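Local atomic coordinates of inactive glucansucrase (Lactobacillus reuteri, PDB entry 5JBD), a protein that belongs to glycoside hydrolase family 70, is built around a TIM-type (beta/alpha)8 barrel with added domains, and is an inactive glucansucrase. Residues D50-Y55 with N783-A788; Q193-N198 with R217-T222; S210-N215 with E760-T765. One frame throughout, in Å; residues are numbered along the deposited sequence.

Contact 1. Residues D50-Y55 with N783-A788; sequences DGYLSY and NQIYFA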
loop_
_atom_site.group_PDB
_atom_site.type_symbol
_atom_site.label_atom_id
_atom_site.label_comp_id
_atom_site.label_asym_id
_atom_site.label_seq_id
_atom_site.Cartn_x
_atom_site.Cartn_y
_atom_site.Cartn_z
ATOM N N ASP A 50 -2.412 19.452 23.472
ATOM C CA ASP A 50 -2.903 20.769 23.054
ATOM C C ASP A 50 -3.884 21.425 24.051
ATOM O O ASP A 50 -4.891 22.005 23.654
ATOM C CB ASP A 50 -3.546 20.653 21.661
ATOM C CG ASP A 50 -2.600 20.070 20.628
ATOM O OD1 ASP A 50 -1.569 20.713 20.344
ATOM O OD2 ASP A 50 -2.868 18.968 20.109
ATOM N N GLY A 51 -3.583 21.316 25.346
ATOM C CA GLY A 51 -4.425 21.881 26.429
ATOM C C GLY A 51 -5.446 20.920 27.036
ATOM O O GLY A 51 -5.881 21.111 28.177
ATOM N N TYR A 52 -5.835 19.888 26.285
ATOM C CA TYR A 52 -6.869 18.945 26.722
ATOM C C TYR A 52 -6.244 17.840 27.564
ATOM O O TYR A 52 -5.050 17.570 27.447
ATOM C CB TYR A 52 -7.625 18.380 25.493
ATOM C CG TYR A 52 -8.278 19.499 24.717
ATOM C CD1 TYR A 52 -9.500 20.035 25.139
ATOM C CD2 TYR A 52 -7.634 20.092 23.629
ATOM C CE1 TYR A 52 -10.079 21.101 24.477
ATOM C CE2 TYR A 52 -8.209 21.161 22.955
ATOM C CZ TYR A 52 -9.434 21.659 23.381
ATOM O OH TYR A 52 -10.008 22.715 22.725
ATOM N N LEU A 53 -7.064 17.204 28.393
ATOM C CA LEU A 53 -6.622 16.106 29.264
ATOM C C LEU A 53 -7.129 14.756 28.761
ATOM O O LEU A 53 -8.245 14.666 28.253
ATOM C CB LEU A 53 -7.134 16.319 30.690
ATOM C CG LEU A 53 -6.644 17.541 31.483
ATOM C CD1 LEU A 53 -6.952 17.334 32.958
ATOM C CD2 LEU A 53 -5.186 17.924 31.274
ATOM N N SER A 54 -6.312 13.716 28.942
ATOM C CA SER A 54 -6.683 12.340 28.653
ATOM C C SER A 54 -6.810 11.539 29.942
ATOM O O SER A 54 -5.930 11.611 30.794
ATOM C CB SER A 54 -5.622 11.690 27.757
ATOM O OG SER A 54 -5.864 10.303 27.626
ATOM N N TYR A 55 -7.860 10.726 30.073
ATOM C CA TYR A 55 -8.028 9.877 31.258
ATOM C C TYR A 55 -6.876 8.906 31.502
ATOM O O TYR A 55 -6.621 8.551 32.634
ATOM C CB TYR A 55 -9.351 9.104 31.236
ATOM C CG TYR A 55 -10.541 9.973 31.536
ATOM C CD1 TYR A 55 -10.767 10.458 32.832
ATOM C CD2 TYR A 55 -11.446 10.324 30.527
ATOM C CE1 TYR A 55 -11.854 11.271 33.113
ATOM C CE2 TYR A 55 -12.541 11.132 30.802
ATOM C CZ TYR A 55 -12.739 11.600 32.088
ATOM O OH TYR A 55 -13.804 12.410 32.354
ATOM N N ASN A 783 -17.914 15.598 15.428
ATOM C CA ASN A 783 -17.353 16.791 16.067
ATOM C C ASN A 783 -16.845 16.513 17.490
ATOM O O ASN A 783 -17.085 17.298 18.412
ATOM C CB ASN A 783 -18.384 17.943 16.049
ATOM C CG ASN A 783 -18.856 18.282 14.638
ATOM O OD1 ASN A 783 -20.035 18.106 14.300
ATOM N ND2 ASN A 783 -17.941 18.753 13.810
ATOM N N GLN A 784 -16.153 15.384 17.650
ATOM C CA GLN A 784 -15.611 14.955 18.938
ATOM C C GLN A 784 -14.112 15.130 18.950
ATOM O O GLN A 784 -13.438 14.771 17.984
ATOM C CB GLN A 784 -15.916 13.477 19.201
ATOM C CG GLN A 784 -17.381 13.141 19.410
ATOM C CD GLN A 784 -18.013 13.913 20.544
ATOM O OE1 GLN A 784 -17.483 13.968 21.651
ATOM N NE2 GLN A 784 -19.164 14.517 20.270
ATOM N N ILE A 785 -13.585 15.643 20.057
ATOM C CA ILE A 785 -12.140 15.741 20.221
ATOM C C ILE A 785 -11.568 14.339 20.451
ATOM O O ILE A 785 -12.041 13.609 21.314
ATOM C CB ILE A 785 -11.748 16.751 21.331
ATOM C CG1 ILE A 785 -12.207 18.153 20.902
ATOM C CG2 ILE A 785 -10.243 16.705 21.567
ATOM C CD1 ILE A 785 -11.785 19.298 21.777
ATOM N N TYR A 786 -10.524 14.017 19.687
ATOM C CA TYR A 786 -9.916 12.691 19.605
ATOM C C TYR A 786 -8.403 12.884 19.570
ATOM O O TYR A 786 -7.903 13.774 18.863
ATOM C CB TYR A 786 -10.394 12.050 18.285
ATOM C CG TYR A 786 -9.941 10.626 17.956
ATOM C CD1 TYR A 786 -10.288 9.547 18.770
ATOM C CD2 TYR A 786 -9.223 10.347 16.781
ATOM C CE1 TYR A 786 -9.906 8.243 18.443
ATOM C CE2 TYR A 786 -8.840 9.044 16.444
ATOM C CZ TYR A 786 -9.185 7.991 17.268
ATOM O OH TYR A 786 -8.805 6.693 16.950
ATOM N N PHE A 787 -7.670 12.066 20.324
ATOM C CA PHE A 787 -6.224 12.240 20.458
ATOM C C PHE A 787 -5.443 11.360 19.478
ATOM O O PHE A 787 -4.676 10.477 19.865
ATOM C CB PHE A 787 -5.789 11.994 21.911
ATOM C CG PHE A 787 -6.455 12.899 22.917
ATOM C CD1 PHE A 787 -6.530 14.279 22.711
ATOM C CD2 PHE A 787 -6.963 12.385 24.101
ATOM C CE1 PHE A 787 -7.126 15.113 23.648
ATOM C CE2 PHE A 787 -7.549 13.215 25.049
ATOM C CZ PHE A 787 -7.631 14.583 24.821
ATOM N N ALA A 788 -5.627 11.633 18.189
ATOM C CA ALA A 788 -5.009 10.834 17.130
ATOM C C ALA A 788 -3.520 11.058 17.116
ATOM O O ALA A 788 -3.054 12.166 17.417
ATOM C CB ALA A 788 -5.591 11.211 15.773
#
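The phenol ring of Y52 receives I785 over one face, while the F787 ring meets the 50-55 segment at its edge. I785 CD1 stands 3.6 Å above the Y52 ring plane, offset toward the rim on the CE1 and CZ side. Its distance to the ring centroid is 3.9 Å, at 24° from the normal, which makes this a CH-pi contact in which the isoleucine crosses the tyrosine at about a right angle. The same ring is packed edge-to-face with Y864, and Y52 OH is hydrogen-bonded to N208 O, so the buried phenol is fixed at its polar end as well. Near the plane of the F787 ring, Y52 CB approaches CE1 at 3.8 Å. The carbonyl L53 O lies 3.5 Å from F787 CZ, an edge-on approach that sets the oxygen against the ring's C-H rim. S54 CB comes in obliquely, 3.7 Å from F787 CE2. F787 CG lies beside the backbone N and anti to the carbonyl carbon (chi1 -59°), and the ring beyond it reaches the loop backbone. F787 is the centre of an inverse gamma turn closed by a weak bond from A788 N to Y786 O. N783 and Q784 both face V764 in a G1 beta bulge. Strand 784-791 is an outermost strand of a six-stranded antiparallel sheet, and I785 and F787 pack on the loop leading to strand 58-59. The arrangement is that of an outermost strand packed, by alternate side chains, against a loop of irregular backbone.

Contact 2. Residues Q193-N198 with R217-T222; sequences QVIFVN and RLMNRT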
loop_
_atom_site.group_PDB
_atom_site.type_symbol
_atom_site.label_atom_id
_atom_site.label_comp_id
_atom_site.label_asym_id
_atom_site.label_seq_id
_atom_site.Cartn_x
_atom_site.Cartn_y
_atom_site.Cartn_z
ATOM N N GLN A 193 -12.977 4.643 9.536
ATOM C CA GLN A 193 -12.351 5.941 9.326
ATOM C C GLN A 193 -12.984 7.014 10.167
ATOM O O GLN A 193 -14.161 6.965 10.522
ATOM C CB GLN A 193 -12.494 6.415 7.874
ATOM C CG GLN A 193 -12.047 5.454 6.790
ATOM C CD GLN A 193 -10.547 5.314 6.675
ATOM O OE1 GLN A 193 -9.774 6.146 7.170
ATOM N NE2 GLN A 193 -10.119 4.255 5.998
ATOM N N VAL A 194 -12.175 8.033 10.402
ATOM C CA VAL A 194 -12.606 9.265 10.970
ATOM C C VAL A 194 -12.025 10.393 10.097
ATOM O O VAL A 194 -10.892 10.297 9.632
ATOM C CB VAL A 194 -12.125 9.226 12.449
ATOM C CG1 VAL A 194 -11.104 10.289 12.778
ATOM C CG2 VAL A 194 -13.301 9.094 13.413
ATOM N N ILE A 195 -12.793 11.446 9.857
ATOM C CA ILE A 195 -12.260 12.655 9.184
ATOM C C ILE A 195 -11.893 13.731 10.203
ATOM O O ILE A 195 -12.490 13.797 11.272
ATOM C CB ILE A 195 -13.232 13.271 8.151
ATOM C CG1 ILE A 195 -14.582 13.663 8.777
ATOM C CG2 ILE A 195 -13.438 12.302 6.985
ATOM C CD1 ILE A 195 -15.512 14.401 7.818
ATOM N N PHE A 196 -10.928 14.575 9.850
ATOM C CA PHE A 196 -10.574 15.755 10.648
ATOM C C PHE A 196 -11.349 16.956 10.115
ATOM O O PHE A 196 -11.281 17.265 8.906
ATOM C CB PHE A 196 -9.073 16.052 10.564
ATOM C CG PHE A 196 -8.182 14.918 11.003
ATOM C CD1 PHE A 196 -8.605 13.950 11.904
ATOM C CD2 PHE A 196 -6.889 14.837 10.514
ATOM C CE1 PHE A 196 -7.765 12.934 12.302
ATOM C CE2 PHE A 196 -6.034 13.818 10.914
ATOM C CZ PHE A 196 -6.476 12.863 11.806
ATOM N N VAL A 197 -12.088 17.620 11.008
ATOM C CA VAL A 197 -12.936 18.765 10.635
ATOM C C VAL A 197 -12.519 20.014 11.382
ATOM O O VAL A 197 -11.837 19.934 12.416
ATOM C CB VAL A 197 -14.448 18.509 10.865
ATOM C CG1 VAL A 197 -14.909 17.245 10.130
ATOM C CG2 VAL A 197 -14.819 18.471 12.346
ATOM N N ASN A 198 -12.936 21.156 10.849
ATOM C CA ASN A 198 -12.623 22.454 11.438
ATOM C C ASN A 198 -13.395 22.673 12.734
ATOM O O ASN A 198 -14.541 22.248 12.874
ATOM C CB ASN A 198 -12.908 23.606 10.459
ATOM C CG ASN A 198 -11.915 23.665 9.309
ATOM O OD1 ASN A 198 -10.924 22.935 9.279
ATOM N ND2 ASN A 198 -12.187 24.535 8.343
ATOM N N ARG A 217 -8.753 20.220 2.326
ATOM C CA ARG A 217 -9.403 18.934 2.544
ATOM C C ARG A 217 -10.486 18.646 1.482
ATOM O O ARG A 217 -11.588 18.192 1.813
ATOM C CB ARG A 217 -9.971 18.820 3.983
ATOM C CG ARG A 217 -8.905 18.840 5.089
ATOM C CD ARG A 217 -9.434 18.366 6.450
ATOM N NE ARG A 217 -8.377 18.328 7.470
ATOM C CZ ARG A 217 -8.262 19.134 8.547
ATOM N NH1 ARG A 217 -9.166 20.071 8.842
ATOM N NH2 ARG A 217 -7.221 18.981 9.362
ATOM N N LEU A 218 -10.179 18.930 0.218
ATOM C CA LEU A 218 -11.095 18.581 -0.876
ATOM C C LEU A 218 -10.963 17.081 -1.037
ATOM O O LEU A 218 -9.918 16.598 -1.461
ATOM C CB LEU A 218 -10.737 19.303 -2.171
ATOM C CG LEU A 218 -10.734 20.835 -2.114
ATOM C CD1 LEU A 218 -10.514 21.430 -3.497
ATOM C CD2 LEU A 218 -12.002 21.410 -1.489
ATOM N N MET A 219 -11.975 16.339 -0.602
ATOM C CA MET A 219 -11.902 14.873 -0.607
ATOM C C MET A 219 -12.584 14.296 -1.851
ATOM O O MET A 219 -13.499 14.884 -2.388
ATOM C CB MET A 219 -12.542 14.293 0.648
ATOM C CG MET A 219 -11.788 14.681 1.913
ATOM S SD MET A 219 -12.437 13.861 3.359
ATOM C CE MET A 219 -11.925 12.182 3.146
ATOM N N ASN A 220 -12.086 13.156 -2.295
ATOM C CA ASN A 220 -12.665 12.390 -3.395
ATOM C C ASN A 220 -12.528 13.105 -4.743
ATOM O O ASN A 220 -13.292 12.832 -5.665
ATOM C CB ASN A 220 -14.143 12.023 -3.114
ATOM C CG ASN A 220 -14.349 11.431 -1.731
ATOM O OD1 ASN A 220 -13.847 10.355 -1.406
ATOM N ND2 ASN A 220 -15.085 12.144 -0.900
ATOM N N ARG A 221 -11.514 13.963 -4.889
ATOM C CA ARG A 221 -11.210 14.603 -6.169
ATOM C C ARG A 221 -10.307 13.670 -6.958
ATOM O O ARG A 221 -9.219 14.048 -7.417
ATOM C CB ARG A 221 -10.582 15.984 -5.975
ATOM C CG ARG A 221 -11.461 16.988 -5.232
ATOM C CD ARG A 221 -12.815 17.189 -5.904
ATOM N NE ARG A 221 -13.469 18.394 -5.402
ATOM C CZ ARG A 221 -13.361 19.626 -5.919
ATOM N NH1 ARG A 221 -12.636 19.890 -7.015
ATOM N NH2 ARG A 221 -14.005 20.625 -5.326
ATOM N N THR A 222 -10.830 12.462 -7.149
ATOM C CA THR A 222 -10.098 11.287 -7.583
ATOM C C THR A 222 -10.512 10.938 -9.001
ATOM O O THR A 222 -11.693 11.038 -9.342
ATOM C CB THR A 222 -10.436 10.102 -6.681
ATOM O OG1 THR A 222 -11.865 10.019 -6.491
ATOM C CG2 THR A 222 -9.751 10.287 -5.303
HETATM O O HOH W 1 -11.414 21.163 7.061
#
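Strand 193-197, an inner strand of the six-stranded antiparallel sheet, meets the loop leading to strand 242-244 where F196 lies against the R217 guanidinium. F196 O and F196 CB lie over the same face of that group, the CB 3.5 Å above its plane and offset toward the rim. The closest approach is that of the arginine stem, R217 CD 3.3 Å from F196 O. Although R217 NE is 3.4 Å from F196 O, the angle is too poor for a hydrogen bond; NE bonds to Q841 O instead, and R217 NH2 bonds to the carbonyls of A212 and A838. R217 NH1 donates to a water at 3.1 Å in the guanidinium plane, and this water donates a weak bond to N198 OD1, which also accepts from S214 N. The N198 amide is turned 62° from the guanidinium. The R217 chain is extended from CG, with NE anti to CB (chi3 177°), which sets NE beside the strand, and the acceptors around the head should favour its positive charge. Farther along the loop, M219 points toward the strand: SD lies 4.1 Å from I195 CG2, and the bend at chi3 (72°) brings CE equally near. M219 also packs on E237, and N220 N bonds to E237 OE1. E237 is a calcium ligand together with D243, N287 and N751, and the M219 side chain lies about 7 Å from the ion. The contact thus joins an inner sheet strand to the second shell of a calcium site, at a place consistent with the junction of domain B and barrel in GH70 proteins.

Contact 3. Residues S210-N215 with E760-T765; sequences SYADSN and EAVTVT
Y211 OH donates a short hydrogen bond of 2.6 Å to the backbone oxygen A761 O. The hydroxyl approaches with a C=O...O angle of 126° and is tilted 20° from the carbonyl plane, while the methyl A761 CB presses in at 3.2 Å from Y211 OH. Near the plane of the tyrosine ring, E760 OE2 sits at the edge, 3.4 Å from Y211 CD1, with carboxylate and ring planes 26° apart. The tyrosine and glutamate side chains run antiparallel alongside one another. Such a placement sets the carboxylate oxygen against the C-H rim of the ring, a favourable electrostatic arrangement if the glutamate is charged; its other oxygen, E760 OE1, is bonded to T790 OG1 and A838 N. Y211 CG lies between the backbone N and the carbonyl carbon, and from there the ring runs past E760. Y211 belongs to a short 3-10 segment, 210-212, followed by D213, whose N bonds back to S210 O. Strand 758-767 is an inner strand of the antiparallel sheet: E760 and V762 pair with A788 and Y786 on one neighbour, T763 with V197 on the other. At A761 side chains replace a strand partner, since its N bonds to D50 OD2 and its O to the tyrosine. Next to Y211, A212 CB points at the strand, 3.9 Å from E760 OE2 and 4.3 Å from V762 CG1, and A212 O accepts a bond from R217 NH2.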
loop_
_atom_site.group_PDB
_atom_site.type_symbol
_atom_site.label_atom_id
_atom_site.label_comp_id
_atom_site.label_asym_id
_atom_site.label_seq_id
_atom_site.Cartn_x
_atom_site.Cartn_y
_atom_site.Cartn_z
ATOM N N SER A 210 -8.291 24.764 16.505
ATOM C CA SER A 210 -8.183 25.632 15.327
ATOM C C SER A 210 -6.822 25.571 14.627
ATOM O O SER A 210 -6.742 25.824 13.427
ATOM C CB SER A 210 -8.548 27.086 15.654
ATOM O OG SER A 210 -7.681 27.639 16.623
ATOM N N TYR A 211 -5.777 25.221 15.371
ATOM C CA TYR A 211 -4.447 24.907 14.802
ATOM C C TYR A 211 -4.511 23.779 13.732
ATOM O O TYR A 211 -3.647 23.704 12.864
ATOM C CB TYR A 211 -3.432 24.543 15.919
ATOM C CG TYR A 211 -3.999 23.510 16.871
ATOM C CD1 TYR A 211 -3.995 22.161 16.539
ATOM C CD2 TYR A 211 -4.614 23.894 18.069
ATOM C CE1 TYR A 211 -4.568 21.218 17.366
ATOM C CE2 TYR A 211 -5.204 22.949 18.901
ATOM C CZ TYR A 211 -5.175 21.611 18.538
ATOM O OH TYR A 211 -5.731 20.643 19.334
ATOM N N ALA A 212 -5.510 22.899 13.815
ATOM C CA ALA A 212 -5.705 21.807 12.819
ATOM C C ALA A 212 -6.741 22.118 11.722
ATOM O O ALA A 212 -7.063 21.239 10.907
ATOM C CB ALA A 212 -6.072 20.509 13.533
ATOM N N ASP A 213 -7.258 23.350 11.699
ATOM C CA ASP A 213 -8.205 23.769 10.677
ATOM C C ASP A 213 -7.548 23.862 9.300
ATOM O O ASP A 213 -6.329 24.057 9.185
ATOM C CB ASP A 213 -8.833 25.129 11.004
ATOM C CG ASP A 213 -9.808 25.077 12.173
ATOM O OD1 ASP A 213 -10.065 23.985 12.718
ATOM O OD2 ASP A 213 -10.317 26.158 12.552
ATOM N N SER A 214 -8.369 23.687 8.262
ATOM C CA SER A 214 -7.914 23.790 6.888
ATOM C C SER A 214 -9.016 24.379 6.000
ATOM O O SER A 214 -10.202 24.116 6.199
ATOM C CB SER A 214 -7.467 22.418 6.373
ATOM O OG SER A 214 -7.176 22.428 4.978
ATOM N N ASN A 215 -8.590 25.186 5.033
ATOM C CA ASN A 215 -9.456 25.682 3.960
ATOM C C ASN A 215 -9.516 24.696 2.779
ATOM O O ASN A 215 -10.186 24.982 1.808
ATOM C CB ASN A 215 -8.947 27.034 3.456
ATOM C CG ASN A 215 -9.091 28.136 4.486
ATOM O OD1 ASN A 215 -8.168 28.916 4.686
ATOM N ND2 ASN A 215 -10.239 28.196 5.162
ATOM N N GLU A 760 -2.119 14.555 18.851
ATOM C CA GLU A 760 -2.673 15.877 18.639
ATOM C C GLU A 760 -4.171 15.817 18.916
ATOM O O GLU A 760 -4.823 14.836 18.565
ATOM C CB GLU A 760 -2.406 16.317 17.197
ATOM C CG GLU A 760 -2.703 17.785 16.899
ATOM C CD GLU A 760 -2.435 18.182 15.455
ATOM O OE1 GLU A 760 -2.000 17.330 14.632
ATOM O OE2 GLU A 760 -2.680 19.366 15.135
ATOM N N ALA A 761 -4.714 16.852 19.554
ATOM C CA ALA A 761 -6.159 16.948 19.725
ATOM C C ALA A 761 -6.749 17.418 18.403
ATOM O O ALA A 761 -6.477 18.534 17.948
ATOM C CB ALA A 761 -6.538 17.890 20.860
ATOM N N VAL A 762 -7.534 16.551 17.784
ATOM C CA VAL A 762 -8.251 16.881 16.543
ATOM C C VAL A 762 -9.744 16.707 16.771
ATOM O O VAL A 762 -10.144 15.917 17.625
ATOM C CB VAL A 762 -7.797 15.997 15.359
ATOM C CG1 VAL A 762 -6.426 16.431 14.881
ATOM C CG2 VAL A 762 -7.782 14.517 15.719
ATOM N N THR A 763 -10.557 17.451 16.030
ATOM C CA THR A 763 -11.998 17.294 16.079
ATOM C C THR A 763 -12.405 16.367 14.927
ATOM O O THR A 763 -12.052 16.629 13.762
ATOM C CB THR A 763 -12.697 18.649 15.998
ATOM O OG1 THR A 763 -12.226 19.488 17.065
ATOM C CG2 THR A 763 -14.205 18.485 16.126
ATOM N N VAL A 764 -13.129 15.288 15.249
ATOM C CA VAL A 764 -13.418 14.227 14.264
ATOM C C VAL A 764 -14.872 13.766 14.166
ATOM O O VAL A 764 -15.683 13.990 15.061
ATOM C CB VAL A 764 -12.550 12.972 14.507
ATOM C CG1 VAL A 764 -11.078 13.349 14.654
ATOM C CG2 VAL A 764 -13.028 12.163 15.711
ATOM N N THR A 765 -15.171 13.096 13.050
ATOM C CA THR A 765 -16.496 12.533 12.777
ATOM C C THR A 765 -16.301 11.152 12.156
ATOM O O THR A 765 -15.411 10.954 11.316
ATOM C CB THR A 765 -17.295 13.444 11.827
ATOM O OG1 THR A 765 -17.567 14.681 12.490
ATOM C CG2 THR A 765 -18.615 12.808 11.397
#

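In the fold
From the N terminus, residues 50-55 come first and wait for 783-788, so contact 1 closes the longest loop, 727 residues that include all the barrel strands. Contacts 2 and 3 both fall within it. Strand 193-197 leads into a long loop that supplies 210-215 and then 217-222; contact 2 folds this loop back after 18 residues, whereas contact 3 closes only at 760-765, so the two cross. Strands 193-197, 758-767 and 784-791 lie side by side in one antiparallel sheet. Contact 1 fastens its edge to the N-terminal loop, contact 3 packs the 210-215 turn on the strand next to the edge, and contact 2 leads toward the calcium site.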